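Side-chain contacts in inositol 2-dehydrogenase (Sinorhizobium meliloti, PDB 4HKT), which catalyses the NAD(+)-dependent oxidation of myo-inositol to 2-keto-myo-inositol, the first step of myo-inositol degradation: residues B[16-21]-B[286-291]; B[147-152]-B[177-182]; B[181-186]-B[238-243]. One frame throughout, in Å; residues are numbered along the deposited sequence.

Interaction 1 (B[16-21]-B[286-291]); sequences KVHAKA and NEIESF. With EDO (1,2-ethanediol), chain V.
A21 and I288 mark the closest pass of two helices, their CA atoms 6.7 Å apart, where the axes of segments 16-21 and 286-291 cross at -63° with a closest approach of 10.2 Å. The first segment belongs to helix 13-24 of the NAD-binding Rossmann fold, which follows strand 4-9 and a glycine-rich turn consistent with the GxGxxG pattern of Rossmann folds; the second lies on helix 281-297, so a helix from late in the chain packs back onto the nucleotide-binding domain. The apolar part of the contact is narrow: the A21 CB methyl meets I288 CG1 at 3.8 Å. I288 CG1 lies beside its own backbone N, and CD1, at its end, points to the H18 ring, 4.2 Å from ND1. From E287 an extended side chain, CG anti to N (chi1 173°), brings OE1 to the ring's edge, in its plane and 3.2 Å from H18 CE1; ring and carboxylate are turned by 30°. No hydrogen bond joins the two segments. Instead, H18 NE2 bonds to E93 OE2, while the rings of F91 and Y284 meet the imidazole. E287 also reaches N122, F125 and F91. The residue before E287, N286, donates from ND2 to the F125 carbonyl oxygen, tying helix 281-297 to that loop; an alanine here would probably leave F125 O without this donor and weaken the tie. On the same helix a 1,2-ethanediol, most likely an additive carried over from crystallisation, donates from O1 to N286 O (2.8 Å). Buried between the helices, H18 ND1 has no hydrogen-bonding partner in the model, its nearest carboxylate atom across the contact being E287 OE1 at 4.0 Å.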
loop_
_atom_site.group_PDB
_atom_site.type_symbol
_atom_site.label_atom_id
_atom_site.label_comp_id
_atom_site.label_asym_id
_atom_site.label_seq_id
_atom_site.Cartn_x
_atom_site.Cartn_y
_atom_site.Cartn_z
ATOM N N LYS B 16 29.672 -14.187 -9.608
ATOM C CA LYS B 16 29.497 -12.957 -10.389
ATOM C C LYS B 16 28.979 -11.816 -9.518
ATOM O O LYS B 16 29.392 -10.674 -9.662
ATOM C CB LYS B 16 28.541 -13.184 -11.565
ATOM C CG LYS B 16 29.084 -14.080 -12.676
ATOM C CD LYS B 16 28.109 -14.158 -13.855
ATOM C CE LYS B 16 28.739 -14.748 -15.111
ATOM N NZ LYS B 16 28.351 -16.170 -15.349
ATOM N N VAL B 17 28.095 -12.146 -8.586
ATOM C CA VAL B 17 27.475 -11.150 -7.734
ATOM C C VAL B 17 28.520 -10.532 -6.804
ATOM O O VAL B 17 28.525 -9.313 -6.575
ATOM C CB VAL B 17 26.328 -11.780 -6.920
ATOM C CG1 VAL B 17 25.958 -10.914 -5.748
ATOM C CG2 VAL B 17 25.108 -12.042 -7.807
ATOM N N HIS B 18 29.401 -11.372 -6.258
ATOM C CA HIS B 18 30.512 -10.878 -5.434
ATOM C C HIS B 18 31.579 -10.122 -6.217
ATOM O O HIS B 18 32.137 -9.165 -5.726
ATOM C CB HIS B 18 31.142 -12.017 -4.644
ATOM C CG HIS B 18 30.247 -12.541 -3.580
ATOM N ND1 HIS B 18 29.889 -11.788 -2.485
ATOM C CD2 HIS B 18 29.582 -13.712 -3.471
ATOM C CE1 HIS B 18 29.075 -12.491 -1.721
ATOM N NE2 HIS B 18 28.864 -13.660 -2.304
ATOM N N ALA B 19 31.861 -10.566 -7.428
ATOM C CA ALA B 19 32.737 -9.832 -8.314
ATOM C C ALA B 19 32.237 -8.388 -8.439
ATOM O O ALA B 19 33.006 -7.419 -8.258
ATOM C CB ALA B 19 32.769 -10.505 -9.684
ATOM N N LYS B 20 30.941 -8.251 -8.730
ATOM C CA LYS B 20 30.309 -6.932 -8.855
ATOM C C LYS B 20 30.443 -6.129 -7.573
ATOM O O LYS B 20 30.743 -4.934 -7.620
ATOM C CB LYS B 20 28.822 -7.054 -9.223
ATOM C CG LYS B 20 28.086 -5.714 -9.234
ATOM C CD LYS B 20 26.713 -5.782 -9.890
ATOM C CE LYS B 20 26.272 -4.372 -10.298
ATOM N NZ LYS B 20 24.845 -4.269 -10.705
ATOM N N ALA B 21 30.200 -6.761 -6.427
ATOM C CA ALA B 21 30.222 -6.015 -5.160
ATOM C C ALA B 21 31.646 -5.612 -4.775
ATOM O O ALA B 21 31.862 -4.542 -4.228
ATOM C CB ALA B 21 29.575 -6.817 -4.044
ATOM N N ASN B 286 26.931 -4.007 0.989
ATOM C CA ASN B 286 27.086 -3.705 2.387
ATOM C C ASN B 286 27.923 -4.774 3.081
ATOM O O ASN B 286 28.694 -4.504 4.025
ATOM C CB ASN B 286 25.701 -3.631 3.067
ATOM C CG ASN B 286 24.939 -2.366 2.727
ATOM O OD1 ASN B 286 25.503 -1.391 2.221
ATOM N ND2 ASN B 286 23.632 -2.367 3.023
ATOM N N GLU B 287 27.717 -6.006 2.639
ATOM C CA GLU B 287 28.398 -7.173 3.173
ATOM C C GLU B 287 29.916 -7.097 2.942
ATOM O O GLU B 287 30.694 -7.265 3.872
ATOM C CB GLU B 287 27.808 -8.389 2.461
ATOM C CG GLU B 287 28.428 -9.733 2.697
ATOM C CD GLU B 287 27.681 -10.797 1.900
ATOM O OE1 GLU B 287 27.725 -10.764 0.666
ATOM O OE2 GLU B 287 27.010 -11.642 2.499
ATOM N N ILE B 288 30.309 -6.808 1.709
ATOM C CA ILE B 288 31.724 -6.607 1.374
ATOM C C ILE B 288 32.250 -5.432 2.191
ATOM O O ILE B 288 33.328 -5.525 2.812
ATOM C CB ILE B 288 31.959 -6.405 -0.130
ATOM C CG1 ILE B 288 31.568 -7.659 -0.928
ATOM C CG2 ILE B 288 33.422 -6.063 -0.428
ATOM C CD1 ILE B 288 32.295 -8.944 -0.564
ATOM N N GLU B 289 31.457 -4.371 2.278
ATOM C CA GLU B 289 31.846 -3.217 3.091
ATOM C C GLU B 289 32.105 -3.607 4.527
ATOM O O GLU B 289 33.124 -3.239 5.099
ATOM C CB GLU B 289 30.796 -2.110 3.005
ATOM C CG GLU B 289 31.125 -0.843 3.774
ATOM C CD GLU B 289 29.962 0.152 3.741
ATOM O OE1 GLU B 289 29.301 0.300 2.688
ATOM O OE2 GLU B 289 29.684 0.762 4.788
ATOM N N SER B 290 31.193 -4.358 5.125
ATOM C CA SER B 290 31.380 -4.839 6.500
ATOM C C SER B 290 32.613 -5.772 6.625
ATOM O O SER B 290 33.332 -5.761 7.626
ATOM C CB SER B 290 30.126 -5.556 6.961
ATOM O OG SER B 290 30.294 -6.007 8.259
ATOM N N PHE B 291 32.859 -6.563 5.603
ATOM C CA PHE B 291 33.984 -7.502 5.629
ATOM C C PHE B 291 35.303 -6.716 5.673
ATOM O O PHE B 291 36.188 -6.973 6.475
ATOM C CB PHE B 291 33.922 -8.378 4.381
ATOM C CG PHE B 291 34.993 -9.402 4.298
ATOM C CD1 PHE B 291 35.240 -10.257 5.352
ATOM C CD2 PHE B 291 35.700 -9.565 3.139
ATOM C CE1 PHE B 291 36.226 -11.224 5.262
ATOM C CE2 PHE B 291 36.694 -10.518 3.055
ATOM C CZ PHE B 291 36.936 -11.360 4.111
HETATM C C1 EDO V . 27.770 -1.886 5.617
HETATM O O1 EDO V . 29.100 -2.343 5.732
HETATM C C2 EDO V . 26.945 -2.678 6.606
HETATM O O2 EDO V . 25.569 -2.358 6.464
#

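Interaction 2 (B[147-152]-B[177-182]); sequences VTITSR and FDMARF
R152 NH1, on the strand whose I149 packs against M179 and A180, is gripped by Y234 OH and by the carboxylate of E241 of the second subunit, with D237 OD2 as a longer, weak ion pair. R239 comes close to the same guanidinium, and both arginines are gathered round that acidic group; T150 CG2 lies 3.4 Å above one face of the R152 guanidinium, toward its rim. The other face of the strand carries the contact proper. I149 holds CG1 beside its backbone N (chi1 -65°) and then runs out extended, so that a single methyl, CD1, reaches the helix. It settles against the backbone between M179 and A180, 3.7 Å from A180 N, with A180 CB at 4.0 Å and M179 CG at 3.9 Å. M179, present as selenomethionine, starts toward the strand but bends at chi2 (60°) and chi3 (65°), carrying its selenium end away from I149; its side chain also touches R123 and I240. This is helix 168-184 lying on the sheet of the Gfo/Idh/MocA C-terminal domain, with strand 144-152 beneath it. Away from the strand, F177 packs on helix 305-324. Since no hydrogen bond crosses between the two segments, their fit here rests on apolar shape, and the polar groups at the strand's end are satisfied by other partners, including one from another subunit.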
loop_
_atom_site.group_PDB
_atom_site.type_symbol
_atom_site.label_atom_id
_atom_site.label_comp_id
_atom_site.label_asym_id
_atom_site.label_seq_id
_atom_site.Cartn_x
_atom_site.Cartn_y
_atom_site.Cartn_z
ATOM N N VAL B 147 7.900 -13.841 15.748
ATOM C CA VAL B 147 8.532 -13.510 14.471
ATOM C C VAL B 147 7.873 -14.365 13.414
ATOM O O VAL B 147 7.586 -15.542 13.662
ATOM C CB VAL B 147 10.038 -13.858 14.514
ATOM C CG1 VAL B 147 10.689 -13.757 13.134
ATOM C CG2 VAL B 147 10.729 -12.967 15.521
ATOM N N THR B 148 7.611 -13.793 12.247
ATOM C CA THR B 148 7.109 -14.546 11.112
ATOM C C THR B 148 7.979 -14.228 9.880
ATOM O O THR B 148 8.265 -13.040 9.552
ATOM C CB THR B 148 5.625 -14.248 10.790
ATOM O OG1 THR B 148 4.851 -14.257 11.990
ATOM C CG2 THR B 148 5.034 -15.317 9.847
ATOM N N ILE B 149 8.436 -15.289 9.252
ATOM C CA ILE B 149 9.404 -15.225 8.139
ATOM C C ILE B 149 8.819 -16.068 7.036
ATOM O O ILE B 149 8.521 -17.240 7.248
ATOM C CB ILE B 149 10.780 -15.775 8.538
ATOM C CG1 ILE B 149 11.428 -14.927 9.604
ATOM C CG2 ILE B 149 11.751 -15.878 7.343
ATOM C CD1 ILE B 149 12.605 -15.607 10.259
ATOM N N THR B 150 8.662 -15.469 5.859
ATOM C CA THR B 150 8.189 -16.148 4.691
ATOM C C THR B 150 9.187 -15.991 3.567
ATOM O O THR B 150 9.515 -14.849 3.169
ATOM C CB THR B 150 6.870 -15.571 4.234
ATOM O OG1 THR B 150 5.939 -15.674 5.321
ATOM C CG2 THR B 150 6.335 -16.347 3.009
ATOM N N SER B 151 9.648 -17.119 3.042
ATOM C CA SER B 151 10.615 -17.122 1.944
ATOM C C SER B 151 10.124 -18.089 0.885
ATOM O O SER B 151 9.749 -19.204 1.211
ATOM C CB SER B 151 12.023 -17.490 2.423
ATOM O OG SER B 151 12.532 -16.496 3.324
ATOM N N ARG B 152 10.073 -17.631 -0.374
ATOM C CA ARG B 152 9.610 -18.448 -1.481
ATOM C C ARG B 152 10.482 -18.140 -2.668
ATOM O O ARG B 152 10.593 -16.973 -3.065
ATOM C CB ARG B 152 8.127 -18.188 -1.830
ATOM C CG ARG B 152 7.186 -18.445 -0.648
ATOM C CD ARG B 152 5.726 -18.187 -0.925
ATOM N NE ARG B 152 4.983 -18.459 0.294
ATOM C CZ ARG B 152 3.878 -17.843 0.695
ATOM N NH1 ARG B 152 3.286 -16.920 -0.024
ATOM N NH2 ARG B 152 3.350 -18.159 1.871
ATOM N N PHE B 177 16.636 -19.587 9.248
ATOM C CA PHE B 177 17.143 -19.855 10.589
ATOM C C PHE B 177 18.091 -18.754 11.081
ATOM O O PHE B 177 17.981 -18.304 12.216
ATOM C CB PHE B 177 17.830 -21.198 10.688
ATOM C CG PHE B 177 16.943 -22.376 10.365
ATOM C CD1 PHE B 177 15.719 -22.536 10.966
ATOM C CD2 PHE B 177 17.368 -23.348 9.495
ATOM C CE1 PHE B 177 14.901 -23.642 10.673
ATOM C CE2 PHE B 177 16.590 -24.443 9.203
ATOM C CZ PHE B 177 15.351 -24.613 9.796
ATOM N N ASP B 178 19.056 -18.369 10.248
ATOM C CA ASP B 178 19.893 -17.216 10.577
ATOM C C ASP B 178 19.092 -15.919 10.835
ATOM O O ASP B 178 19.330 -15.229 11.829
ATOM C CB ASP B 178 20.960 -16.955 9.529
ATOM C CG ASP B 178 21.841 -15.813 9.934
ATOM O OD1 ASP B 178 22.601 -15.973 10.898
ATOM O OD2 ASP B 178 21.740 -14.719 9.333
HETATM N N MSE B 179 18.168 -15.601 9.953
HETATM C CA MSE B 179 17.276 -14.444 10.135
HETATM C C MSE B 179 16.518 -14.507 11.444
HETATM O O MSE B 179 16.418 -13.522 12.172
HETATM C CB MSE B 179 16.365 -14.338 8.922
HETATM C CG MSE B 179 15.395 -13.158 8.933
HETATM SE SE MSE B 179 16.340 -11.425 9.011
HETATM C CE MSE B 179 17.229 -11.566 7.271
ATOM N N ALA B 180 16.010 -15.677 11.803
ATOM C CA ALA B 180 15.339 -15.833 13.066
ATOM C C ALA B 180 16.219 -15.526 14.243
ATOM O O ALA B 180 15.812 -14.802 15.158
ATOM C CB ALA B 180 14.719 -17.241 13.187
ATOM N N ARG B 181 17.457 -16.013 14.226
ATOM C CA ARG B 181 18.399 -15.686 15.297
ATOM C C ARG B 181 18.709 -14.172 15.327
ATOM O O ARG B 181 18.806 -13.562 16.414
ATOM C CB ARG B 181 19.707 -16.491 15.133
ATOM C CG ARG B 181 19.565 -17.976 15.477
ATOM C CD ARG B 181 20.874 -18.728 15.295
ATOM N NE ARG B 181 21.826 -18.311 16.284
ATOM C CZ ARG B 181 22.878 -17.511 16.096
ATOM N NH1 ARG B 181 23.225 -17.012 14.910
ATOM N NH2 ARG B 181 23.606 -17.206 17.149
ATOM N N PHE B 182 18.846 -13.584 14.148
ATOM C CA PHE B 182 19.100 -12.140 13.994
ATOM C C PHE B 182 17.956 -11.276 14.590
ATOM O O PHE B 182 18.219 -10.217 15.171
ATOM C CB PHE B 182 19.272 -11.860 12.517
ATOM C CG PHE B 182 19.683 -10.456 12.153
ATOM C CD1 PHE B 182 20.878 -9.929 12.577
ATOM C CD2 PHE B 182 18.896 -9.706 11.274
ATOM C CE1 PHE B 182 21.260 -8.639 12.211
ATOM C CE2 PHE B 182 19.283 -8.419 10.884
ATOM C CZ PHE B 182 20.468 -7.902 11.351
#

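Interaction 3 (B[181-186]-B[238-243]); sequences RFLLGE and QRIEVH. With EDO (1,2-ethanediol), chain C.
L183 drives both branches of its side chain into strand 238-243. CD1 lies 4.0 Å from I240 CB and 4.0 Å from V242 CG2, straddling two residues on one face of the strand, while CD2 meets the far end of the isoleucine, 4.0 Å from I240 CD1. That end is raised because I240 places CG1 between its backbone N and carbonyl carbon (chi1 60°). V242 also points toward the helix, but with CG1 anti to its backbone N, and offers CG2 to the leucine; L183 also packs on V147 of the adjoining strand. In the open-faced sheet of the C-terminal domain this is the helix-covered side: F129 and V132 of helix 127-137 lie against I240, and I136 against V242. Beyond L183 the helix stops, G185 leaving helical geometry with positive phi (79°) and a weak bond from G185 N to R181 O. On the sheet's opposite face E241 points away from the helix; its OE2 forms a salt bridge with R239 of the second subunit and takes a weak hydrogen bond from a 1,2-ethanediol, which also bonds to E260 of the third subunit.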
loop_
_atom_site.group_PDB
_atom_site.type_symbol
_atom_site.label_atom_id
_atom_site.label_comp_id
_atom_site.label_asym_id
_atom_site.label_seq_id
_atom_site.Cartn_x
_atom_site.Cartn_y
_atom_site.Cartn_z
ATOM N N ARG B 181 17.457 -16.013 14.226
ATOM C CA ARG B 181 18.399 -15.686 15.297
ATOM C C ARG B 181 18.709 -14.172 15.327
ATOM O O ARG B 181 18.806 -13.562 16.414
ATOM C CB ARG B 181 19.707 -16.491 15.133
ATOM C CG ARG B 181 19.565 -17.976 15.477
ATOM C CD ARG B 181 20.874 -18.728 15.295
ATOM N NE ARG B 181 21.826 -18.311 16.284
ATOM C CZ ARG B 181 22.878 -17.511 16.096
ATOM N NH1 ARG B 181 23.225 -17.012 14.910
ATOM N NH2 ARG B 181 23.606 -17.206 17.149
ATOM N N PHE B 182 18.846 -13.584 14.148
ATOM C CA PHE B 182 19.100 -12.140 13.994
ATOM C C PHE B 182 17.956 -11.276 14.590
ATOM O O PHE B 182 18.219 -10.217 15.171
ATOM C CB PHE B 182 19.272 -11.860 12.517
ATOM C CG PHE B 182 19.683 -10.456 12.153
ATOM C CD1 PHE B 182 20.878 -9.929 12.577
ATOM C CD2 PHE B 182 18.896 -9.706 11.274
ATOM C CE1 PHE B 182 21.260 -8.639 12.211
ATOM C CE2 PHE B 182 19.283 -8.419 10.884
ATOM C CZ PHE B 182 20.468 -7.902 11.351
ATOM N N LEU B 183 16.719 -11.712 14.408
ATOM C CA LEU B 183 15.538 -10.947 14.797
ATOM C C LEU B 183 15.097 -11.213 16.216
ATOM O O LEU B 183 14.614 -10.281 16.905
ATOM C CB LEU B 183 14.363 -11.245 13.871
ATOM C CG LEU B 183 14.538 -10.935 12.404
ATOM C CD1 LEU B 183 13.341 -11.371 11.594
ATOM C CD2 LEU B 183 14.784 -9.460 12.215
ATOM N N LEU B 184 15.261 -12.462 16.667
ATOM C CA LEU B 184 14.800 -12.827 17.994
ATOM C C LEU B 184 15.616 -12.197 19.071
ATOM O O LEU B 184 15.087 -11.956 20.160
ATOM C CB LEU B 184 14.837 -14.321 18.254
ATOM C CG LEU B 184 13.730 -15.136 17.614
ATOM C CD1 LEU B 184 14.165 -16.581 17.531
ATOM C CD2 LEU B 184 12.417 -14.974 18.367
ATOM N N GLY B 185 16.904 -12.064 18.801
ATOM C CA GLY B 185 17.854 -11.579 19.800
ATOM C C GLY B 185 18.292 -12.628 20.815
ATOM O O GLY B 185 19.154 -12.360 21.643
ATOM N N GLU B 186 17.715 -13.820 20.755
ATOM C CA GLU B 186 18.016 -14.878 21.721
ATOM C C GLU B 186 18.109 -16.139 20.955
ATOM O O GLU B 186 17.578 -16.220 19.858
ATOM C CB GLU B 186 16.889 -15.059 22.724
ATOM C CG GLU B 186 16.667 -13.885 23.605
ATOM C CD GLU B 186 15.502 -14.085 24.547
ATOM O OE1 GLU B 186 14.811 -15.161 24.522
ATOM O OE2 GLU B 186 15.284 -13.127 25.318
ATOM N N GLN B 238 10.314 -12.512 0.047
ATOM C CA GLN B 238 11.250 -12.405 1.143
ATOM C C GLN B 238 10.673 -11.443 2.160
ATOM O O GLN B 238 10.947 -10.247 2.122
ATOM C CB GLN B 238 12.622 -11.861 0.667
ATOM C CG GLN B 238 13.352 -12.691 -0.382
ATOM C CD GLN B 238 14.058 -13.851 0.240
ATOM O OE1 GLN B 238 15.185 -13.722 0.713
ATOM N NE2 GLN B 238 13.417 -15.008 0.230
ATOM N N ARG B 239 9.860 -11.958 3.077
ATOM C CA ARG B 239 9.235 -11.113 4.096
ATOM C C ARG B 239 9.647 -11.479 5.494
ATOM O O ARG B 239 9.894 -12.636 5.795
ATOM C CB ARG B 239 7.739 -11.213 3.996
ATOM C CG ARG B 239 7.183 -10.391 2.854
ATOM C CD ARG B 239 5.705 -10.694 2.766
ATOM N NE ARG B 239 5.441 -11.945 2.079
ATOM C CZ ARG B 239 4.376 -12.726 2.296
ATOM N NH1 ARG B 239 3.501 -12.432 3.238
ATOM N NH2 ARG B 239 4.194 -13.826 1.572
ATOM N N ILE B 240 9.735 -10.470 6.350
ATOM C CA ILE B 240 9.948 -10.697 7.764
ATOM C C ILE B 240 9.001 -9.769 8.518
ATOM O O ILE B 240 8.654 -8.655 8.065
ATOM C CB ILE B 240 11.392 -10.465 8.218
ATOM C CG1 ILE B 240 11.823 -8.998 7.944
ATOM C CG2 ILE B 240 12.341 -11.434 7.524
ATOM C CD1 ILE B 240 13.128 -8.623 8.620
ATOM N N GLU B 241 8.599 -10.250 9.668
ATOM C CA GLU B 241 7.694 -9.523 10.544
ATOM C C GLU B 241 8.008 -9.866 11.976
ATOM O O GLU B 241 8.283 -11.050 12.300
ATOM C CB GLU B 241 6.247 -9.864 10.198
ATOM C CG GLU B 241 5.282 -9.084 11.091
ATOM C CD GLU B 241 3.817 -9.457 10.937
ATOM O OE1 GLU B 241 3.481 -10.383 10.183
ATOM O OE2 GLU B 241 2.994 -8.774 11.595
ATOM N N VAL B 242 7.968 -8.857 12.858
ATOM C CA VAL B 242 8.271 -9.052 14.253
ATOM C C VAL B 242 7.227 -8.324 15.123
ATOM O O VAL B 242 7.080 -7.081 15.052
ATOM C CB VAL B 242 9.673 -8.551 14.618
ATOM C CG1 VAL B 242 9.961 -8.881 16.073
ATOM C CG2 VAL B 242 10.724 -9.160 13.710
ATOM N N HIS B 243 6.481 -9.115 15.874
ATOM C CA HIS B 243 5.480 -8.602 16.789
ATOM C C HIS B 243 6.153 -8.532 18.145
ATOM O O HIS B 243 6.790 -9.486 18.550
ATOM C CB HIS B 243 4.274 -9.512 16.826
ATOM C CG HIS B 243 3.226 -9.105 17.817
ATOM N ND1 HIS B 243 2.512 -7.933 17.710
ATOM C CD2 HIS B 243 2.761 -9.729 18.925
ATOM C CE1 HIS B 243 1.669 -7.843 18.714
ATOM N NE2 HIS B 243 1.781 -8.931 19.454
HETATM C C1 EDO C . 3.581 -3.593 10.170
HETATM O O1 EDO C . 2.914 -3.827 8.921
HETATM C C2 EDO C . 3.750 -4.912 10.929
HETATM O O2 EDO C . 2.491 -5.404 11.410
#

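Overall arrangement
From the N terminus, helix 13-24 opens the widest loop, which interaction 1 closes only at helix 281-297, joining the Rossmann domain to a helix late in the chain. Interactions 2 and 3 are both nested within it. Interaction 2 closes a short loop from strand 144-152 to helix 168-184; interaction 3 starts on that helix, sharing R181 and F182, and closes a second loop at strand 237-244. The two strands are neighbours in one sheet, T148 O lying 2.8 Å from E241 N in a probable hydrogen bond, so one helix is fixed to adjacent strands. Interaction 1 stands apart, its centre about 22 Å from that of interaction 2.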